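Local coordinates for protein dephospho-CoA kinase (Mycobacterium paratuberculosis, PDB 6N39) that probably phosphorylates the 3'-hydroxyl group of dephospho-coenzyme A with ATP, the last step in making coenzyme A, at residues A[176-181]-A[232-237]; A[181-184]-A[189-192]; A[308-311]-A[317-320]. All coordinates share one frame; numbering follows the deposited sequence.

Interaction 1 of 3, residues A[176-181]-A[232-237]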
ATOM      1  N   VAL A 176      -6.226  -7.046  -0.874  1.00 40.72           N
ATOM      2  CA  VAL A 176      -5.821  -5.710  -0.451  1.00 34.49           C
ATOM      3  C   VAL A 176      -5.197  -5.696   0.950  1.00 38.19           C
ATOM      4  O   VAL A 176      -4.965  -4.628   1.507  1.00 37.54           O
ATOM      5  CB  VAL A 176      -6.995  -4.714  -0.546  1.00 41.26           C
ATOM      6  CG1 VAL A 176      -7.442  -4.521  -2.022  1.00 37.02           C
ATOM      7  CG2 VAL A 176      -8.188  -5.189   0.284  1.00 40.37           C
ATOM      8  N   ALA A 177      -4.895  -6.852   1.525  1.00 33.97           N
ATOM      9  CA  ALA A 177      -4.288  -6.905   2.854  1.00 38.85           C
ATOM     10  C   ALA A 177      -2.762  -6.933   2.753  1.00 40.94           C
ATOM     11  O   ALA A 177      -2.189  -7.856   2.163  1.00 39.67           O
ATOM     12  CB  ALA A 177      -4.766  -8.134   3.624  1.00 31.73           C
ATOM     13  N   ASP A 178      -2.102  -5.944   3.362  1.00 32.74           N
ATOM     14  CA  ASP A 178      -0.656  -6.066   3.544  1.00 34.42           C
ATOM     15  C   ASP A 178      -0.338  -7.092   4.610  1.00 41.16           C
ATOM     16  O   ASP A 178       0.658  -7.823   4.505  1.00 36.15           O
ATOM     17  CB  ASP A 178      -0.048  -4.724   3.921  1.00 27.98           C
ATOM     18  CG  ASP A 178      -0.255  -3.691   2.842  1.00 35.02           C
ATOM     19  OD1 ASP A 178       0.439  -3.776   1.811  1.00 37.72           O
ATOM     20  OD2 ASP A 178      -1.160  -2.844   2.993  1.00 36.88           O
ATOM     21  N   ILE A 179      -1.170  -7.155   5.648  1.00 37.70           N
ATOM     22  CA  ILE A 179      -1.009  -8.127   6.723  1.00 34.49           C
ATOM     23  C   ILE A 179      -2.330  -8.872   6.868  1.00 38.03           C
ATOM     24  O   ILE A 179      -3.383  -8.252   7.065  1.00 38.00           O
ATOM     25  CB  ILE A 179      -0.596  -7.461   8.043  1.00 38.01           C
ATOM     26  CG1 ILE A 179       0.777  -6.777   7.878  1.00 38.97           C
ATOM     27  CG2 ILE A 179      -0.554  -8.486   9.151  1.00 35.33           C
ATOM     28  CD1 ILE A 179       1.126  -5.808   8.984  1.00 41.78           C
ATOM     29  N   TRP A 180      -2.269 -10.186   6.733  1.00 35.67           N
ATOM     30  CA  TRP A 180      -3.416 -11.086   6.654  1.00 37.46           C
ATOM     31  C   TRP A 180      -3.351 -11.931   7.918  1.00 45.51           C
ATOM     32  O   TRP A 180      -2.517 -12.832   8.019  1.00 43.22           O
ATOM     33  CB  TRP A 180      -3.301 -11.924   5.384  1.00 41.50           C
ATOM     34  CG  TRP A 180      -4.409 -12.866   5.070  1.00 46.26           C
ATOM     35  CD1 TRP A 180      -4.300 -14.208   4.853  1.00 51.52           C
ATOM     36  CD2 TRP A 180      -5.789 -12.539   4.880  1.00 49.11           C
ATOM     37  NE1 TRP A 180      -5.532 -14.743   4.559  1.00 57.47           N
ATOM     38  CE2 TRP A 180      -6.462 -13.737   4.570  1.00 49.55           C
ATOM     39  CE3 TRP A 180      -6.522 -11.352   4.955  1.00 47.18           C
ATOM     40  CZ2 TRP A 180      -7.830 -13.782   4.341  1.00 52.20           C
ATOM     41  CZ3 TRP A 180      -7.876 -11.399   4.722  1.00 45.56           C
ATOM     42  CH2 TRP A 180      -8.518 -12.606   4.418  1.00 49.43           C
ATOM     43  N   LEU A 181      -4.226 -11.651   8.880  1.00 43.54           N
ATOM     44  CA  LEU A 181      -4.023 -12.086  10.255  1.00 39.22           C
ATOM     45  C   LEU A 181      -5.137 -13.042  10.675  1.00 43.84           C
ATOM     46  O   LEU A 181      -6.313 -12.662  10.710  1.00 44.78           O
ATOM     47  CB  LEU A 181      -3.944 -10.851  11.153  1.00 41.97           C
ATOM     48  CG  LEU A 181      -3.170 -10.927  12.444  1.00 45.31           C
ATOM     49  CD1 LEU A 181      -2.843  -9.530  12.928  1.00 46.44           C
ATOM     50  CD2 LEU A 181      -4.033 -11.663  13.443  1.00 46.62           C
ATOM     51  N   ALA A 232       2.532  -6.002  -5.786  1.00 33.38           N
ATOM     52  CA  ALA A 232       2.836  -4.866  -6.647  1.00 35.42           C
ATOM     53  C   ALA A 232       1.575  -4.074  -6.973  1.00 34.57           C
ATOM     54  O   ALA A 232       1.626  -2.847  -7.086  1.00 31.34           O
ATOM     55  CB  ALA A 232       3.528  -5.333  -7.930  1.00 32.00           C
ATOM     56  N   GLN A 233       0.441  -4.751  -7.148  1.00 31.55           N
ATOM     57  CA  GLN A 233      -0.788  -4.008  -7.434  1.00 33.29           C
ATOM     58  C   GLN A 233      -1.170  -3.134  -6.247  1.00 33.51           C
ATOM     59  O   GLN A 233      -1.585  -1.977  -6.423  1.00 32.64           O
ATOM     60  CB  GLN A 233      -1.935  -4.958  -7.789  1.00 41.11           C
ATOM     61  CG  GLN A 233      -3.170  -4.245  -8.374  1.00 42.96           C
ATOM     62  CD  GLN A 233      -2.837  -3.469  -9.656  1.00 52.45           C
ATOM     63  OE1 GLN A 233      -2.464  -4.060 -10.670  1.00 61.15           O
ATOM     64  NE2 GLN A 233      -2.969  -2.142  -9.606  1.00 44.79           N
ATOM     65  N   ARG A 234      -1.011  -3.656  -5.023  1.00 31.12           N
ATOM     66  CA  ARG A 234      -1.288  -2.810  -3.860  1.00 34.58           C
ATOM     67  C   ARG A 234      -0.398  -1.579  -3.874  1.00 37.28           C
ATOM     68  O   ARG A 234      -0.868  -0.457  -3.624  1.00 31.34           O
ATOM     69  CB  ARG A 234      -1.104  -3.585  -2.553  1.00 30.67           C
ATOM     70  CG  ARG A 234      -2.130  -4.667  -2.386  1.00 42.18           C
ATOM     71  CD  ARG A 234      -2.112  -5.230  -0.987  1.00 44.47           C
ATOM     72  NE  ARG A 234      -0.984  -6.105  -0.746  1.00 38.46           N
ATOM     73  CZ  ARG A 234      -1.003  -7.423  -0.931  1.00 45.77           C
ATOM     74  NH1 ARG A 234      -2.097  -8.029  -1.369  1.00 40.12           N
ATOM     75  NH2 ARG A 234       0.077  -8.143  -0.662  1.00 46.65           N
ATOM     76  N   ILE A 235       0.882  -1.766  -4.221  1.00 29.12           N
ATOM     77  CA  ILE A 235       1.825  -0.647  -4.210  1.00 29.06           C
ATOM     78  C   ILE A 235       1.481   0.367  -5.310  1.00 29.59           C
ATOM     79  O   ILE A 235       1.472   1.582  -5.078  1.00 28.69           O
ATOM     80  CB  ILE A 235       3.266  -1.173  -4.347  1.00 31.72           C
ATOM     81  CG1 ILE A 235       3.645  -2.016  -3.124  1.00 31.12           C
ATOM     82  CG2 ILE A 235       4.236  -0.008  -4.561  1.00 27.47           C
ATOM     83  CD1 ILE A 235       4.880  -2.955  -3.347  1.00 29.96           C
ATOM     84  N   VAL A 236       1.223  -0.122  -6.522  1.00 30.40           N
ATOM     85  CA  VAL A 236       0.866   0.735  -7.650  1.00 31.04           C
ATOM     86  C   VAL A 236      -0.344   1.591  -7.302  1.00 34.32           C
ATOM     87  O   VAL A 236      -0.347   2.804  -7.538  1.00 32.19           O
ATOM     88  CB  VAL A 236       0.600  -0.112  -8.912  1.00 31.02           C
ATOM     89  CG1 VAL A 236      -0.136   0.729  -9.983  1.00 30.17           C
ATOM     90  CG2 VAL A 236       1.913  -0.689  -9.478  1.00 30.89           C
ATOM     91  N   ASN A 237      -1.392   0.973  -6.735  1.00 31.58           N
ATOM     92  CA  ASN A 237      -2.585   1.737  -6.376  1.00 33.67           C
ATOM     93  C   ASN A 237      -2.258   2.796  -5.333  1.00 35.24           C
ATOM     94  O   ASN A 237      -2.700   3.952  -5.439  1.00 32.34           O
ATOM     95  CB  ASN A 237      -3.682   0.801  -5.853  1.00 27.77           C
ATOM     96  CG  ASN A 237      -4.286  -0.065  -6.943  1.00 33.92           C
ATOM     97  OD1 ASN A 237      -4.087   0.182  -8.133  1.00 31.21           O
ATOM     98  ND2 ASN A 237      -5.041  -1.090  -6.540  1.00 29.23           N
TER
HETATM   99  O   HOH W   1       1.689  -6.151   0.691  1.00 52.04           O

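Interaction 2 of 3, residues A[181-184]-A[189-192]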
ATOM      1  N   LEU A 181      -4.226 -11.651   8.880  1.00 43.54           N
ATOM      2  CA  LEU A 181      -4.023 -12.086  10.255  1.00 39.22           C
ATOM      3  C   LEU A 181      -5.137 -13.042  10.675  1.00 43.84           C
ATOM      4  O   LEU A 181      -6.313 -12.662  10.710  1.00 44.78           O
ATOM      5  CB  LEU A 181      -3.944 -10.851  11.153  1.00 41.97           C
ATOM      6  CG  LEU A 181      -3.170 -10.927  12.444  1.00 45.31           C
ATOM      7  CD1 LEU A 181      -2.843  -9.530  12.928  1.00 46.44           C
ATOM      8  CD2 LEU A 181      -4.033 -11.663  13.443  1.00 46.62           C
ATOM      9  N   ASP A 182      -4.760 -14.278  11.007  1.00 46.00           N
ATOM     10  CA  ASP A 182      -5.710 -15.351  11.272  1.00 50.85           C
ATOM     11  C   ASP A 182      -6.117 -15.320  12.741  1.00 49.61           C
ATOM     12  O   ASP A 182      -5.271 -15.458  13.630  1.00 49.78           O
ATOM     13  CB  ASP A 182      -5.094 -16.703  10.897  1.00 48.45           C
ATOM     14  CG  ASP A 182      -6.084 -17.871  11.020  1.00 65.07           C
ATOM     15  OD1 ASP A 182      -7.202 -17.699  11.548  1.00 68.37           O
ATOM     16  OD2 ASP A 182      -5.732 -18.984  10.583  1.00 71.25           O
ATOM     17  N   ASN A 183      -7.413 -15.135  12.994  1.00 42.61           N
ATOM     18  CA  ASN A 183      -7.935 -15.129  14.356  1.00 47.32           C
ATOM     19  C   ASN A 183      -8.859 -16.323  14.565  1.00 51.57           C
ATOM     20  O   ASN A 183      -9.968 -16.183  15.090  1.00 48.74           O
ATOM     21  CB  ASN A 183      -8.663 -13.811  14.659  1.00 44.54           C
ATOM     22  CG  ASN A 183      -9.173 -13.729  16.098  1.00 51.69           C
ATOM     23  OD1 ASN A 183      -8.545 -14.248  17.020  1.00 51.49           O
ATOM     24  ND2 ASN A 183     -10.328 -13.096  16.285  1.00 45.62           N
ATOM     25  N   SER A 184      -8.410 -17.511  14.159  1.00 60.29           N
ATOM     26  CA  SER A 184      -9.193 -18.715  14.412  1.00 64.17           C
ATOM     27  C   SER A 184      -8.955 -19.302  15.797  1.00 61.55           C
ATOM     28  O   SER A 184      -9.709 -20.191  16.203  1.00 63.93           O
ATOM     29  CB  SER A 184      -8.893 -19.786  13.359  1.00 65.73           C
ATOM     30  OG  SER A 184      -9.285 -19.369  12.063  1.00 65.62           O
ATOM     31  N   GLU A 189      -3.807 -15.943  21.908  1.00 45.51           N
ATOM     32  CA  GLU A 189      -3.054 -16.131  20.669  1.00 46.15           C
ATOM     33  C   GLU A 189      -3.155 -14.909  19.770  1.00 44.81           C
ATOM     34  O   GLU A 189      -2.176 -14.538  19.114  1.00 41.77           O
ATOM     35  CB  GLU A 189      -3.548 -17.370  19.925  1.00 45.17           C
ATOM     36  CG  GLU A 189      -2.987 -18.657  20.492  1.00 54.34           C
ATOM     37  CD  GLU A 189      -3.707 -19.888  19.976  1.00 62.08           C
ATOM     38  OE1 GLU A 189      -4.910 -19.792  19.659  1.00 62.77           O
ATOM     39  OE2 GLU A 189      -3.065 -20.953  19.886  1.00 66.97           O
ATOM     40  N   LEU A 190      -4.330 -14.274  19.726  1.00 41.70           N
ATOM     41  CA  LEU A 190      -4.478 -13.048  18.953  1.00 41.55           C
ATOM     42  C   LEU A 190      -3.606 -11.935  19.523  1.00 44.27           C
ATOM     43  O   LEU A 190      -2.941 -11.214  18.773  1.00 39.28           O
ATOM     44  CB  LEU A 190      -5.950 -12.618  18.918  1.00 39.25           C
ATOM     45  CG  LEU A 190      -6.297 -11.331  18.154  1.00 43.93           C
ATOM     46  CD1 LEU A 190      -5.942 -11.423  16.673  1.00 37.12           C
ATOM     47  CD2 LEU A 190      -7.774 -10.981  18.322  1.00 48.53           C
ATOM     48  N   VAL A 191      -3.610 -11.765  20.852  1.00 38.12           N
ATOM     49  CA  VAL A 191      -2.767 -10.725  21.450  1.00 33.94           C
ATOM     50  C   VAL A 191      -1.300 -10.961  21.093  1.00 38.03           C
ATOM     51  O   VAL A 191      -0.563 -10.024  20.744  1.00 37.74           O
ATOM     52  CB  VAL A 191      -2.985 -10.670  22.976  1.00 41.88           C
ATOM     53  CG1 VAL A 191      -1.861  -9.882  23.680  1.00 40.49           C
ATOM     54  CG2 VAL A 191      -4.384 -10.081  23.318  1.00 42.01           C
ATOM     55  N   GLN A 192      -0.858 -12.218  21.181  1.00 37.42           N
ATOM     56  CA  GLN A 192       0.524 -12.555  20.847  1.00 38.68           C
ATOM     57  C   GLN A 192       0.832 -12.255  19.381  1.00 43.77           C
ATOM     58  O   GLN A 192       1.880 -11.681  19.053  1.00 39.94           O
ATOM     59  CB  GLN A 192       0.774 -14.030  21.154  1.00 33.75           C
ATOM     60  CG  GLN A 192       2.213 -14.494  20.894  1.00 33.61           C
ATOM     61  CD  GLN A 192       2.376 -15.964  21.194  1.00 48.62           C
ATOM     62  OE1 GLN A 192       1.443 -16.746  20.997  1.00 40.50           O
ATOM     63  NE2 GLN A 192       3.556 -16.355  21.670  1.00 39.28           N
TER

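Interaction 3 of 3, residues A[308-311]-A[317-320]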
ATOM      1  N   ASP A 308      24.726   6.896 -26.698  1.00 39.62           N
ATOM      2  CA  ASP A 308      23.672   6.808 -27.713  1.00 44.32           C
ATOM      3  C   ASP A 308      22.348   6.418 -27.067  1.00 42.50           C
ATOM      4  O   ASP A 308      21.761   5.374 -27.358  1.00 40.63           O
ATOM      5  CB  ASP A 308      24.048   5.832 -28.826  1.00 53.07           C
ATOM      6  CG  ASP A 308      23.090   5.899 -30.013  1.00 64.55           C
ATOM      7  OD1 ASP A 308      22.371   6.915 -30.155  1.00 66.27           O
ATOM      8  OD2 ASP A 308      23.040   4.928 -30.800  1.00 64.69           O
ATOM      9  N   ALA A 309      21.909   7.282 -26.146  1.00 41.30           N
ATOM     10  CA  ALA A 309      20.679   7.068 -25.395  1.00 41.58           C
ATOM     11  C   ALA A 309      19.474   7.008 -26.326  1.00 44.01           C
ATOM     12  O   ALA A 309      19.382   7.761 -27.300  1.00 44.23           O
ATOM     13  CB  ALA A 309      20.492   8.193 -24.368  1.00 36.56           C
ATOM     14  N   ARG A 310      18.530   6.128 -26.008  1.00 39.60           N
ATOM     15  CA  ARG A 310      17.416   5.850 -26.902  1.00 40.91           C
ATOM     16  C   ARG A 310      16.081   6.181 -26.246  1.00 37.38           C
ATOM     17  O   ARG A 310      15.919   6.061 -25.029  1.00 36.79           O
ATOM     18  CB  ARG A 310      17.411   4.385 -27.343  1.00 39.72           C
ATOM     19  CG  ARG A 310      18.691   3.923 -28.006  1.00 35.90           C
ATOM     20  CD  ARG A 310      18.869   4.570 -29.367  1.00 41.53           C
ATOM     21  NE  ARG A 310      17.628   4.565 -30.134  1.00 46.80           N
ATOM     22  CZ  ARG A 310      17.209   3.549 -30.884  1.00 50.74           C
ATOM     23  NH1 ARG A 310      17.928   2.435 -30.976  1.00 50.05           N
ATOM     24  NH2 ARG A 310      16.066   3.647 -31.544  1.00 48.16           N
ATOM     25  N   SER A 311      15.118   6.582 -27.073  1.00 41.13           N
ATOM     26  CA  SER A 311      13.746   6.804 -26.633  1.00 37.25           C
ATOM     27  C   SER A 311      12.818   6.590 -27.816  1.00 39.43           C
ATOM     28  O   SER A 311      13.220   6.792 -28.969  1.00 40.40           O
ATOM     29  CB  SER A 311      13.540   8.219 -26.094  1.00 37.08           C
ATOM     30  OG  SER A 311      12.209   8.393 -25.629  1.00 35.35           O
ATOM     31  N   ASP A 317      15.576  10.876 -28.427  1.00 42.64           N
ATOM     32  CA  ASP A 317      16.233   9.730 -29.041  1.00 50.93           C
ATOM     33  C   ASP A 317      17.594  10.133 -29.589  1.00 58.18           C
ATOM     34  O   ASP A 317      17.758  11.236 -30.127  1.00 49.10           O
ATOM     35  CB  ASP A 317      15.373   9.159 -30.172  1.00 54.10           C
ATOM     36  CG  ASP A 317      15.754   7.726 -30.546  1.00 57.34           C
ATOM     37  OD1 ASP A 317      16.423   7.044 -29.745  1.00 48.12           O
ATOM     38  OD2 ASP A 317      15.362   7.272 -31.644  1.00 62.25           O
ATOM     39  N   HIS A 318      18.558   9.214 -29.473  1.00 57.45           N
ATOM     40  CA  HIS A 318      19.923   9.412 -29.967  1.00 56.04           C
ATOM     41  C   HIS A 318      20.482  10.732 -29.468  1.00 51.01           C
ATOM     42  O   HIS A 318      20.988  11.562 -30.220  1.00 52.69           O
ATOM     43  CB  HIS A 318      19.987   9.330 -31.486  1.00 50.17           C
ATOM     44  CG  HIS A 318      19.694   7.965 -32.017  1.00 60.87           C
ATOM     45  ND1 HIS A 318      20.504   6.882 -31.757  1.00 61.32           N
ATOM     46  CD2 HIS A 318      18.682   7.507 -32.793  1.00 66.99           C
ATOM     47  CE1 HIS A 318      20.005   5.814 -32.357  1.00 68.72           C
ATOM     48  NE2 HIS A 318      18.900   6.165 -32.990  1.00 67.78           N
ATOM     49  N   THR A 319      20.344  10.932 -28.180  1.00 56.10           N
ATOM     50  CA  THR A 319      20.829  12.130 -27.530  1.00 64.58           C
ATOM     51  C   THR A 319      22.128  11.820 -26.775  1.00 63.47           C
ATOM     52  O   THR A 319      22.443  10.663 -26.466  1.00 53.94           O
ATOM     53  CB  THR A 319      19.735  12.663 -26.602  1.00 57.56           C
ATOM     54  OG1 THR A 319      20.204  13.802 -25.870  1.00 66.67           O
ATOM     55  CG2 THR A 319      19.293  11.571 -25.653  1.00 37.43           C
ATOM     56  N   GLY A 320      22.904  12.872 -26.524  1.00 53.38           N
ATOM     57  CA  GLY A 320      24.092  12.762 -25.705  1.00 58.81           C
ATOM     58  C   GLY A 320      24.097  13.757 -24.560  1.00 55.87           C
ATOM     59  O   GLY A 320      25.153  14.252 -24.164  1.00 62.08           O
TER

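Interaction 1 of 3, residues A[176-181]-A[232-237]
OD1 of D178 is gripped from several directions. A water donates to it over 2.9 Å, measured from water O to D178 OD1, and the same water accepts from R234, with NH2 of R234 2.9 Å from the water O. The direct ion pair is looser, because NE of R234 stays 3.7 Å from OD1 of D178, a long salt bridge, and the carboxylate stands almost upright to the guanidinium plane, 83° from it. R238, one helical turn beyond R234, adds a second salt bridge to OD1, while OD2 is bonded to the backbone N of V135. With two arginines and a water on one oxygen and a peptide N-H on the other, D178 probably remains ionised. Two family modules meet here. Residues 176-181 lead into the edge strand 179-182 of the parallel sheet of the P-loop kinase fold, whereas 232-237 lie on helix 228-243 of the GrpB-like UPF0157 region, a domain involved in the proper folding of the full-length enzyme. Across this junction R234 supplies most of the contact. Its chain bends at chi3 (-75°), which brings one face of the guanidinium against the backbone of A177, O of A177 being 3.3 Å from CZ of R234. The oxygen lies above the plane, over the centre of the group, and no hydrogen bond forms. NH1 of R234 is bonded instead to the backbone O of A175, and nearer the helix CD of R234 packs 3.7 Å from the carbonyl C of V176.

Interaction 2 of 3, residues A[181-184]-A[189-192]
The side chain of L190 meets those of L181 and N183 at about a right angle in each case, so that one leucine is laid across two residues, one on the strand and one just after it. Its two methyl groups divide the work. CD1 of L190 touches CD2 of L181 at 3.8 Å, an apolar contact between branch ends, whereas CD2 of L190 rests against the amide of N183, 3.6 Å from OD1 of N183. The same amide oxygen also approaches the root of the leucine, with CB of L190 3.6 Å from OD1 of N183, so the amide crosses the leucine from CB to CD2, through van der Waals contact alone. What brings the asparagine there is its first torsion: CG is anti to the backbone N (chi1 -177°), which sets the amide against L190, although CB does not point at the helix. Strand 179-182 is the outermost strand of the parallel sheet in the P-loop kinase fold, and after a short connection the chain turns back as helix 187-210, whose first turns pack on that strand's end. ND2 of N183 donates to the backbone O of A20, one of the residues predicted to bind ATP, which ties the asparagine to the Walker A loop. L190 also reaches A24, and L181 packs on L25, both on helix 22-31 that follows this loop. Just beyond, OG of S184 donates over 2.7 Å onto the syn lone pair of OD1 of D182, and is itself bonded to the backbone N of D141.

Interaction 3 of 3, residues A[308-311]-A[317-320]
OD1 of D317 accepts two sound hydrogen bonds from the facing segment. NE of R310 donates to it over 2.8 Å, nearly straight at 163° and within the guanidinium plane, onto the syn lone pair, as part of a salt bridge. The backbone N of S311 meets the same oxygen, 3.0 Å from OD1 of D317, from above the carboxylate plane. At the other end ND1 of H318 donates to OD1 of D308; the bond from ND1 of H318 to OD1 of D308 is modelled at 2.5 Å, so short that its exact length is doubtful, and the carboxylate lies 22° from the ring plane. The neighbouring carboxylate may favour a positively charged ring. Between these side-chain bonds the two segments of this GrpB-family loop, between helix 286-291 and strand 328-331, run antiparallel. They form a single bridge, A309 with T319, held by two weak backbone bonds. Bends at chi2 and chi3 fold R310 back over the imidazole, its guanidinium 10° from parallel to the ring and offset toward the rim, with CD of R310 3.4 Å from CE1 of H318. The far end of the arginine forms a salt bridge with D409 of helix 386-411. Deeper in, CB of A309 packs 3.8 Å from CG2 of T319 and also meets W325 and Y401, while OG of S311 bonds to the backbone O of G347.

Overall arrangement
Interactions 1 and 2 both use strand 179-182, and their first segments overlap at L181, which touches the partner segment in interaction 2 alone. Their centres lie 20 Å apart: the first joins the lead-in to the edge strand of the kinase sheet to a helix of the UPF0157 region, the second joins the strand's end to a helix of the kinase part, beside the Walker A loop. Interaction 3 is centred about 37 and 55 Å away. Buried interaction 2 has no hydrogen bond across its segments, with leucine methyls against a leucine and an amide; partly buried interaction 1 uses charge and a bridging water; interaction 3, exposed at its margin, combines ionic and backbone bonds.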